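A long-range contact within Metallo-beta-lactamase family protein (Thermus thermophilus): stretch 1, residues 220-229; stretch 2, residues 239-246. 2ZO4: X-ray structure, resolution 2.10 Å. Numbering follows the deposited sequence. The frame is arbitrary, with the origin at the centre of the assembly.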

# COMPACT_ATOMS: atom_id res chain seq x y z
N ARG A 220 -1.90 15.61 4.60
CA ARG A 220 -2.72 15.91 3.42
C ARG A 220 -4.14 15.37 3.60
O ARG A 220 -5.11 16.09 3.38
CB ARG A 220 -2.06 15.33 2.16
CG ARG A 220 -2.53 15.94 0.84
CD ARG A 220 -3.38 14.97 0.02
NE ARG A 220 -3.75 15.53 -1.28
CZ ARG A 220 -3.07 15.34 -2.41
NH1 ARG A 220 -1.97 14.59 -2.44
NH2 ARG A 220 -3.49 15.90 -3.54
N LEU A 221 -4.24 14.11 4.02
CA LEU A 221 -5.54 13.47 4.27
C LEU A 221 -6.29 14.09 5.46
O LEU A 221 -7.51 14.18 5.43
CB LEU A 221 -5.39 11.96 4.49
CG LEU A 221 -4.81 11.14 3.33
CD1 LEU A 221 -4.75 9.66 3.71
CD2 LEU A 221 -5.61 11.34 2.04
N ALA A 222 -5.55 14.53 6.47
CA ALA A 222 -6.15 15.16 7.65
C ALA A 222 -6.89 16.45 7.31
O ALA A 222 -7.96 16.72 7.86
CB ALA A 222 -5.09 15.43 8.71
N ASP A 223 -6.33 17.23 6.38
CA ASP A 223 -6.89 18.52 5.97
C ASP A 223 -7.86 18.41 4.80
O ASP A 223 -8.43 19.42 4.36
CB ASP A 223 -5.76 19.50 5.62
CG ASP A 223 -4.80 19.73 6.78
OD1 ASP A 223 -5.27 19.98 7.91
OD2 ASP A 223 -3.57 19.67 6.55
N LEU A 224 -8.05 17.19 4.29
CA LEU A 224 -8.86 16.96 3.10
C LEU A 224 -10.32 17.38 3.26
O LEU A 224 -10.92 17.94 2.34
CB LEU A 224 -8.78 15.49 2.66
CG LEU A 224 -9.31 15.09 1.28
CD1 LEU A 224 -8.55 15.78 0.14
CD2 LEU A 224 -9.25 13.57 1.13
N GLY A 225 -10.89 17.12 4.44
CA GLY A 225 -12.30 17.41 4.69
C GLY A 225 -13.21 16.26 4.31
O GLY A 225 -14.41 16.45 4.11
N ALA A 226 -12.64 15.06 4.20
CA ALA A 226 -13.41 13.86 3.85
C ALA A 226 -14.41 13.52 4.96
O ALA A 226 -14.12 13.71 6.14
CB ALA A 226 -12.48 12.68 3.59
N ARG A 227 -15.58 13.03 4.55
CA ARG A 227 -16.65 12.70 5.48
C ARG A 227 -16.56 11.27 5.99
O ARG A 227 -17.03 10.96 7.08
CB ARG A 227 -18.02 12.94 4.82
CG ARG A 227 -18.29 14.42 4.57
CD ARG A 227 -19.64 14.67 3.91
NE ARG A 227 -19.98 16.09 3.96
CZ ARG A 227 -20.57 16.69 5.00
NH1 ARG A 227 -20.88 16.00 6.09
NH2 ARG A 227 -20.84 17.98 4.95
N VAL A 228 -15.93 10.41 5.19
CA VAL A 228 -15.72 9.01 5.54
C VAL A 228 -14.60 8.44 4.66
O VAL A 228 -14.39 8.90 3.54
CB VAL A 228 -17.04 8.17 5.39
CG1 VAL A 228 -17.46 8.05 3.92
CG2 VAL A 228 -16.89 6.79 6.03
N ALA A 229 -13.86 7.47 5.19
CA ALA A 229 -12.85 6.77 4.40
C ALA A 229 -13.09 5.28 4.40
O ALA A 229 -13.33 4.67 5.44
CB ALA A 229 -11.45 7.09 4.90
N ASP A 239 -14.17 9.30 11.15
CA ASP A 239 -13.47 10.58 11.31
C ASP A 239 -12.05 10.47 10.74
O ASP A 239 -11.15 9.95 11.40
CB ASP A 239 -13.46 11.04 12.77
CG ASP A 239 -13.05 12.51 12.94
OD1 ASP A 239 -12.22 13.00 12.14
OD2 ASP A 239 -13.56 13.17 13.87
N VAL A 240 -11.88 10.97 9.52
CA VAL A 240 -10.63 10.83 8.78
C VAL A 240 -9.50 11.66 9.40
O VAL A 240 -8.38 11.16 9.55
CB VAL A 240 -10.82 11.17 7.28
CG1 VAL A 240 -9.49 11.16 6.53
CG2 VAL A 240 -11.79 10.19 6.63
N ARG A 241 -9.80 12.90 9.78
CA ARG A 241 -8.82 13.77 10.43
C ARG A 241 -8.32 13.15 11.73
O ARG A 241 -7.11 13.18 12.01
CB ARG A 241 -9.38 15.18 10.70
CG ARG A 241 -8.39 16.11 11.40
CD ARG A 241 -8.98 17.47 11.80
NE ARG A 241 -9.25 18.34 10.65
CZ ARG A 241 -8.35 19.09 10.04
NH1 ARG A 241 -7.08 19.11 10.44
NH2 ARG A 241 -8.71 19.84 9.00
N GLN A 242 -9.24 12.59 12.50
CA GLN A 242 -8.92 11.99 13.80
C GLN A 242 -7.98 10.80 13.64
O GLN A 242 -6.98 10.72 14.35
CB GLN A 242 -10.19 11.57 14.54
CG GLN A 242 -9.95 11.03 15.94
CD GLN A 242 -11.22 10.57 16.62
OE1 GLN A 242 -12.23 11.28 16.63
NE2 GLN A 242 -11.19 9.37 17.20
N ARG A 243 -8.29 9.90 12.72
CA ARG A 243 -7.43 8.74 12.47
C ARG A 243 -6.05 9.15 11.93
O ARG A 243 -5.03 8.58 12.33
CB ARG A 243 -8.10 7.73 11.54
CG ARG A 243 -7.35 6.39 11.41
CD ARG A 243 -7.09 5.75 12.78
NE ARG A 243 -6.21 4.59 12.68
CZ ARG A 243 -5.43 4.14 13.66
NH1 ARG A 243 -5.41 4.76 14.84
NH2 ARG A 243 -4.67 3.08 13.46
N ALA A 244 -6.02 10.13 11.03
CA ALA A 244 -4.76 10.66 10.50
C ALA A 244 -3.89 11.25 11.61
O ALA A 244 -2.68 11.04 11.64
CB ALA A 244 -5.04 11.70 9.43
N GLU A 245 -4.52 11.97 12.54
CA GLU A 245 -3.82 12.51 13.70
C GLU A 245 -3.36 11.41 14.65
O GLU A 245 -2.28 11.52 15.24
CB GLU A 245 -4.67 13.55 14.44
CG GLU A 245 -4.83 14.89 13.70
CD GLU A 245 -3.50 15.57 13.40
OE1 GLU A 245 -2.62 15.63 14.30
OE2 GLU A 245 -3.33 16.07 12.26
N GLU A 246 -4.16 10.35 14.79
CA GLU A 246 -3.79 9.19 15.60
C GLU A 246 -2.57 8.44 15.04
O GLU A 246 -1.72 7.98 15.80
CB GLU A 246 -4.98 8.23 15.75
CG GLU A 246 -6.04 8.69 16.75
CD GLU A 246 -7.32 7.86 16.71
OE1 GLU A 246 -7.38 6.84 15.98
OE2 GLU A 246 -8.27 8.23 17.43
O HOH W 1 -11.98 14.56 7.80
O HOH W 2 -14.43 12.03 8.41

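Stretch 1 leaves a helix at its start, turns through a loop and enters a strand at Val-228. Stretch 2 begins with Asp-239 and continues as a helix from Val-240. The two backbones come close at Ala-222 and Arg-241, whose CA atoms lie 4.1 Å apart.

The apolar part of the contact centres on Val-240, which is buried and points toward stretch 1. Val-240 CG2 lies 3.6 Å from Ala-229 CB and 4.0 Å from Ala-226 CB. Val-240 CG1 also touches a backbone oxygen, Leu-221 O, at 3.8 Å. One turn further along the helix, Ala-244 CB meets Ala-222 CB at 3.8 Å.

The first turn of a helix has amide groups without a helical acceptor. Here they find other partners. Gln-242 N donates to Asp-239 OD1 at 3.0 Å, which caps the helix. Val-240 N donates to water 2 at 3.0 Å, and Arg-241 N donates weakly to water 1 at 3.4 Å. Both waters in turn donate to Ala-226 O, each at 2.8 Å. This one carbonyl therefore links the loop to the helix start through two waters. From Arg-243 N onward the regular helical bonds take over, starting with Arg-243 N to Asp-239 O at 3.2 Å.

The direct polar link is a salt bridge. Arg-241 NH1 donates to Asp-223 OD1 at 3.2 Å, joining opposite charges on two exposed residues. The guanidinium also lays one face over Ala-222 O, which is 3.2 Å from Arg-241 CZ. Ala-222 O is 3.4 Å from Arg-241 NH2, but the angle is too poor for a hydrogen bond.

Within stretch 2, Glu-246 uses both carboxylate oxygens. Glu-246 OE2 accepts from Gln-242 NE2 at 3.1 Å, and Glu-246 OE1 forms a salt bridge with Arg-243 NH1 at 3.1 Å.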